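Local coordinates for protein ricin B lectin (Clostridium thermocellum, PDB 3VSF) that probably hydrolyses beta-1,3-galactans from the chain end as a family 43 exo-beta-1,3-galactanase, with a ricin-type beta-trefoil module that binds galactose, at residues A[183-195]-A[235-247]. Sequence-based numbering, arbitrary orientation.
Sequences MSRDCNVFVDTDG and EAPCLIKRNGYYY
Asn-188 reaches across to the backbone of Pro-237, its ND2 giving a hydrogen bond of 2.8 Å to Pro-237 O. The acceptor lies almost in the plane of the amide, and the donor meets a lone pair in the carbonyl plane. The amide's other end is held as well, since OD1 accepts from Val-189 N at 2.8 Å, so both ends of this buried group are engaged and its rotation is fixed.

A second polar cluster sits where strand 187-191 runs into a beta turn. Lys-241, extended throughout with CG anti to the backbone N (chi1 -176°), brings NZ to 3.3 Å from Asp-192 OD1 in a weak salt bridge; NZ also makes a hydrogen bond of 3.2 Å to Tyr-246 OH and a weaker one to Thr-193 OG1. At the opposite end of the contact, Asp-186 OD2 accepts a weak bond from Ala-236 N, while its stronger partner is Arg-119 of strand 116-124, through a salt bridge.

Between these polar ends lies Phe-190. Leu-239 CG sits over one face of its ring, 4.2 Å from the centroid in a CH-pi contact, and Leu-239 CD2 packs against Phe-190 CB. At the far rim, Phe-190 CZ meets the edge of the Tyr-246 ring at CE2, 3.9 Å away, and the CB of Lys-241 approaches obliquely.

Strands 187-191 and 237-241 begin successive four-stranded antiparallel sheets, blades of the five-bladed beta-propeller characteristic of family 43. They run nearly parallel, 5° apart, yet side chains rather than a backbone ladder join them: the Asn-188 amide bond to Pro-237 O and a charged cluster flank an aromatic-aliphatic centre, tying neighbouring blades together while each remains a separate sheet.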
loop_
_atom_site.group_PDB
_atom_site.type_symbol
_atom_site.label_atom_id
_atom_site.label_comp_id
_atom_site.label_asym_id
_atom_site.label_seq_id
_atom_site.Cartn_x
_atom_site.Cartn_y
_atom_site.Cartn_z
ATOM N N MET A 183 -5.863 20.921 -16.759
ATOM C CA MET A 183 -6.636 20.479 -15.605
ATOM C C MET A 183 -5.710 19.793 -14.607
ATOM O O MET A 183 -4.718 19.176 -14.992
ATOM C CB MET A 183 -7.756 19.527 -16.029
ATOM C CG MET A 183 -8.754 20.132 -17.005
ATOM S SD MET A 183 -10.190 19.083 -17.302
ATOM C CE MET A 183 -10.969 19.106 -15.690
ATOM N N SER A 184 -6.034 19.908 -13.324
ATOM C CA SER A 184 -5.201 19.331 -12.276
ATOM C C SER A 184 -6.038 18.883 -11.084
ATOM O O SER A 184 -6.415 19.696 -10.239
ATOM C CB SER A 184 -4.140 20.337 -11.823
ATOM O OG SER A 184 -3.392 19.836 -10.731
ATOM N N ARG A 185 -6.326 17.587 -11.021
ATOM C CA ARG A 185 -7.095 17.030 -9.912
ATOM C C ARG A 185 -6.204 16.253 -8.945
ATOM O O ARG A 185 -5.375 16.844 -8.253
ATOM C CB ARG A 185 -8.238 16.153 -10.430
ATOM C CG ARG A 185 -9.305 16.928 -11.188
ATOM C CD ARG A 185 -10.634 16.190 -11.193
ATOM N NE ARG A 185 -11.726 17.034 -11.667
ATOM C CZ ARG A 185 -12.232 16.985 -12.895
ATOM N NH1 ARG A 185 -11.747 16.126 -13.781
ATOM N NH2 ARG A 185 -13.227 17.793 -13.237
ATOM N N ASP A 186 -6.380 14.936 -8.892
ATOM C CA ASP A 186 -5.556 14.095 -8.028
ATOM C C ASP A 186 -4.080 14.362 -8.291
ATOM O O ASP A 186 -3.626 14.303 -9.433
ATOM C CB ASP A 186 -5.881 12.615 -8.240
ATOM C CG ASP A 186 -7.239 12.230 -7.684
ATOM O OD1 ASP A 186 -8.109 13.119 -7.571
ATOM O OD2 ASP A 186 -7.435 11.039 -7.360
ATOM N N CYS A 187 -3.334 14.657 -7.231
ATOM C CA CYS A 187 -1.951 15.092 -7.379
ATOM C C CYS A 187 -1.008 14.457 -6.362
ATOM O O CYS A 187 -1.432 13.704 -5.486
ATOM C CB CYS A 187 -1.868 16.613 -7.257
ATOM S SG CYS A 187 -2.373 17.235 -5.639
ATOM N N ASN A 188 0.277 14.778 -6.491
ATOM C CA ASN A 188 1.299 14.308 -5.566
ATOM C C ASN A 188 2.637 14.983 -5.858
ATOM O O ASN A 188 2.865 15.464 -6.968
ATOM C CB ASN A 188 1.443 12.788 -5.649
ATOM C CG ASN A 188 1.847 12.167 -4.326
ATOM O OD1 ASN A 188 2.521 12.798 -3.511
ATOM N ND2 ASN A 188 1.430 10.927 -4.102
ATOM N N VAL A 189 3.518 15.022 -4.863
ATOM C CA VAL A 189 4.812 15.679 -5.017
ATOM C C VAL A 189 5.974 14.698 -4.901
ATOM O O VAL A 189 5.847 13.636 -4.291
ATOM C CB VAL A 189 5.003 16.804 -3.983
ATOM C CG1 VAL A 189 3.939 17.874 -4.163
ATOM C CG2 VAL A 189 4.965 16.239 -2.572
ATOM N N PHE A 190 7.109 15.066 -5.487
ATOM C CA PHE A 190 8.300 14.226 -5.457
ATOM C C PHE A 190 9.579 15.056 -5.522
ATOM O O PHE A 190 9.686 15.989 -6.319
ATOM C CB PHE A 190 8.272 13.217 -6.606
ATOM C CG PHE A 190 9.588 12.535 -6.846
ATOM C CD1 PHE A 190 10.405 12.926 -7.893
ATOM C CD2 PHE A 190 10.011 11.504 -6.022
ATOM C CE1 PHE A 190 11.618 12.301 -8.117
ATOM C CE2 PHE A 190 11.222 10.877 -6.240
ATOM C CZ PHE A 190 12.026 11.275 -7.288
ATOM N N VAL A 191 10.548 14.707 -4.680
ATOM C CA VAL A 191 11.839 15.384 -4.666
ATOM C C VAL A 191 12.928 14.440 -5.163
ATOM O O VAL A 191 13.205 13.417 -4.537
ATOM C CB VAL A 191 12.205 15.867 -3.252
ATOM C CG1 VAL A 191 13.441 16.753 -3.301
ATOM C CG2 VAL A 191 11.036 16.610 -2.627
ATOM N N ASP A 192 13.544 14.788 -6.288
ATOM C CA ASP A 192 14.547 13.928 -6.907
ATOM C C ASP A 192 15.903 14.038 -6.210
ATOM O O ASP A 192 16.114 14.920 -5.375
ATOM C CB ASP A 192 14.683 14.252 -8.397
ATOM C CG ASP A 192 15.408 13.164 -9.167
ATOM O OD1 ASP A 192 15.360 11.993 -8.734
ATOM O OD2 ASP A 192 16.021 13.480 -10.209
ATOM N N THR A 193 16.817 13.137 -6.559
ATOM C CA THR A 193 18.146 13.106 -5.956
ATOM C C THR A 193 18.926 14.385 -6.238
ATOM O O THR A 193 19.646 14.884 -5.373
ATOM C CB THR A 193 18.967 11.903 -6.464
ATOM O OG1 THR A 193 19.152 12.012 -7.881
ATOM C CG2 THR A 193 18.257 10.596 -6.147
ATOM N N ASP A 194 18.781 14.908 -7.451
ATOM C CA ASP A 194 19.491 16.116 -7.858
ATOM C C ASP A 194 18.941 17.365 -7.173
ATOM O O ASP A 194 19.505 18.451 -7.298
ATOM C CB ASP A 194 19.448 16.281 -9.379
ATOM C CG ASP A 194 18.043 16.182 -9.938
ATOM O OD1 ASP A 194 17.077 16.377 -9.170
ATOM O OD2 ASP A 194 17.901 15.911 -11.150
ATOM N N GLY A 195 17.836 17.202 -6.452
ATOM C CA GLY A 195 17.237 18.305 -5.722
ATOM C C GLY A 195 16.123 18.996 -6.483
ATOM O O GLY A 195 15.569 19.992 -6.019
ATOM N N GLU A 235 -5.324 7.417 -11.663
ATOM C CA GLU A 235 -5.542 8.403 -10.609
ATOM C C GLU A 235 -4.665 8.144 -9.387
ATOM O O GLU A 235 -3.836 7.237 -9.388
ATOM C CB GLU A 235 -7.015 8.422 -10.195
ATOM C CG GLU A 235 -7.978 8.530 -11.362
ATOM C CD GLU A 235 -7.655 9.694 -12.274
ATOM O OE1 GLU A 235 -7.391 10.800 -11.759
ATOM O OE2 GLU A 235 -7.654 9.499 -13.508
ATOM N N ALA A 236 -4.864 8.952 -8.349
ATOM C CA ALA A 236 -4.118 8.829 -7.097
ATOM C C ALA A 236 -2.663 8.412 -7.307
ATOM O O ALA A 236 -2.213 7.417 -6.739
ATOM C CB ALA A 236 -4.817 7.855 -6.163
ATOM N N PRO A 237 -1.918 9.181 -8.115
ATOM C CA PRO A 237 -0.540 8.809 -8.446
ATOM C C PRO A 237 0.422 9.002 -7.278
ATOM O O PRO A 237 0.266 9.935 -6.491
ATOM C CB PRO A 237 -0.190 9.772 -9.581
ATOM C CG PRO A 237 -1.014 10.976 -9.304
ATOM C CD PRO A 237 -2.306 10.464 -8.727
ATOM N N CYS A 238 1.405 8.114 -7.176
ATOM C CA CYS A 238 2.456 8.224 -6.172
ATOM C C CYS A 238 3.812 8.062 -6.847
ATOM O O CYS A 238 4.085 7.032 -7.463
ATOM C CB CYS A 238 2.282 7.158 -5.087
ATOM S SG CYS A 238 0.732 7.266 -4.161
ATOM N N LEU A 239 4.656 9.080 -6.736
ATOM C CA LEU A 239 5.958 9.056 -7.390
ATOM C C LEU A 239 7.088 8.822 -6.394
ATOM O O LEU A 239 7.253 9.582 -5.439
ATOM C CB LEU A 239 6.194 10.355 -8.162
ATOM C CG LEU A 239 7.461 10.407 -9.017
ATOM C CD1 LEU A 239 7.517 9.215 -9.960
ATOM C CD2 LEU A 239 7.535 11.712 -9.792
ATOM N N ILE A 240 7.862 7.764 -6.621
ATOM C CA ILE A 240 8.984 7.426 -5.751
ATOM C C ILE A 240 10.199 6.971 -6.555
ATOM O O ILE A 240 10.110 6.757 -7.763
ATOM C CB ILE A 240 8.610 6.320 -4.744
ATOM C CG1 ILE A 240 8.275 5.020 -5.478
ATOM C CG2 ILE A 240 7.445 6.758 -3.870
ATOM C CD1 ILE A 240 7.879 3.885 -4.557
ATOM N N LYS A 241 11.329 6.823 -5.872
ATOM C CA LYS A 241 12.566 6.384 -6.507
ATOM C C LYS A 241 13.337 5.468 -5.562
ATOM O O LYS A 241 13.293 5.646 -4.346
ATOM C CB LYS A 241 13.423 7.593 -6.890
ATOM C CG LYS A 241 14.695 7.254 -7.650
ATOM C CD LYS A 241 15.464 8.514 -8.015
ATOM C CE LYS A 241 16.680 8.200 -8.872
ATOM N NZ LYS A 241 17.405 9.436 -9.281
ATOM N N ARG A 242 14.039 4.486 -6.120
ATOM C CA ARG A 242 14.788 3.540 -5.298
ATOM C C ARG A 242 16.265 3.474 -5.683
ATOM O O ARG A 242 17.115 4.049 -5.004
ATOM C CB ARG A 242 14.155 2.147 -5.364
ATOM C CG ARG A 242 14.560 1.234 -4.216
ATOM C CD ARG A 242 13.915 -0.137 -4.338
ATOM N NE ARG A 242 14.911 -1.191 -4.509
ATOM C CZ ARG A 242 15.469 -1.861 -3.506
ATOM N NH1 ARG A 242 15.128 -1.592 -2.253
ATOM N NH2 ARG A 242 16.368 -2.805 -3.755
ATOM N N ASN A 243 16.566 2.769 -6.770
ATOM C CA ASN A 243 17.948 2.608 -7.214
ATOM C C ASN A 243 18.140 3.060 -8.654
ATOM O O ASN A 243 18.411 2.246 -9.537
ATOM C CB ASN A 243 18.387 1.151 -7.072
ATOM C CG ASN A 243 18.106 0.592 -5.693
ATOM O OD1 ASN A 243 18.099 1.324 -4.704
ATOM N ND2 ASN A 243 17.869 -0.713 -5.621
ATOM N N GLY A 244 18.004 4.360 -8.888
ATOM C CA GLY A 244 18.067 4.892 -10.236
ATOM C C GLY A 244 16.822 4.496 -11.003
ATOM O O GLY A 244 16.747 4.656 -12.222
ATOM N N TYR A 245 15.841 3.972 -10.275
ATOM C CA TYR A 245 14.571 3.565 -10.861
ATOM C C TYR A 245 13.413 4.365 -10.275
ATOM O O TYR A 245 13.221 4.397 -9.060
ATOM C CB TYR A 245 14.328 2.070 -10.634
ATOM C CG TYR A 245 15.029 1.168 -11.624
ATOM C CD1 TYR A 245 14.412 0.798 -12.811
ATOM C CD2 TYR A 245 16.304 0.678 -11.369
ATOM C CE1 TYR A 245 15.045 -0.028 -13.720
ATOM C CE2 TYR A 245 16.946 -0.149 -12.272
ATOM C CZ TYR A 245 16.311 -0.499 -13.445
ATOM O OH TYR A 245 16.943 -1.322 -14.349
ATOM N N TYR A 246 12.646 5.013 -11.146
ATOM C CA TYR A 246 11.458 5.737 -10.721
ATOM C C TYR A 246 10.247 4.813 -10.774
ATOM O O TYR A 246 10.116 4.001 -11.690
ATOM C CB TYR A 246 11.223 6.965 -11.603
ATOM C CG TYR A 246 12.360 7.964 -11.590
ATOM C CD1 TYR A 246 13.285 8.008 -12.626
ATOM C CD2 TYR A 246 12.508 8.863 -10.543
ATOM C CE1 TYR A 246 14.324 8.919 -12.620
ATOM C CE2 TYR A 246 13.544 9.779 -10.527
ATOM C CZ TYR A 246 14.449 9.803 -11.568
ATOM O OH TYR A 246 15.483 10.712 -11.557
ATOM N N TYR A 247 9.366 4.934 -9.786
ATOM C CA TYR A 247 8.181 4.087 -9.718
ATOM C C TYR A 247 6.916 4.920 -9.547
ATOM O O TYR A 247 6.859 5.810 -8.699
ATOM C CB TYR A 247 8.310 3.078 -8.576
ATOM C CG TYR A 247 9.544 2.211 -8.669
ATOM C CD1 TYR A 247 9.521 1.006 -9.358
ATOM C CD2 TYR A 247 10.735 2.599 -8.070
ATOM C CE1 TYR A 247 10.649 0.212 -9.446
ATOM C CE2 TYR A 247 11.867 1.812 -8.151
ATOM C CZ TYR A 247 11.819 0.621 -8.841
ATOM O OH TYR A 247 12.945 -0.165 -8.923
#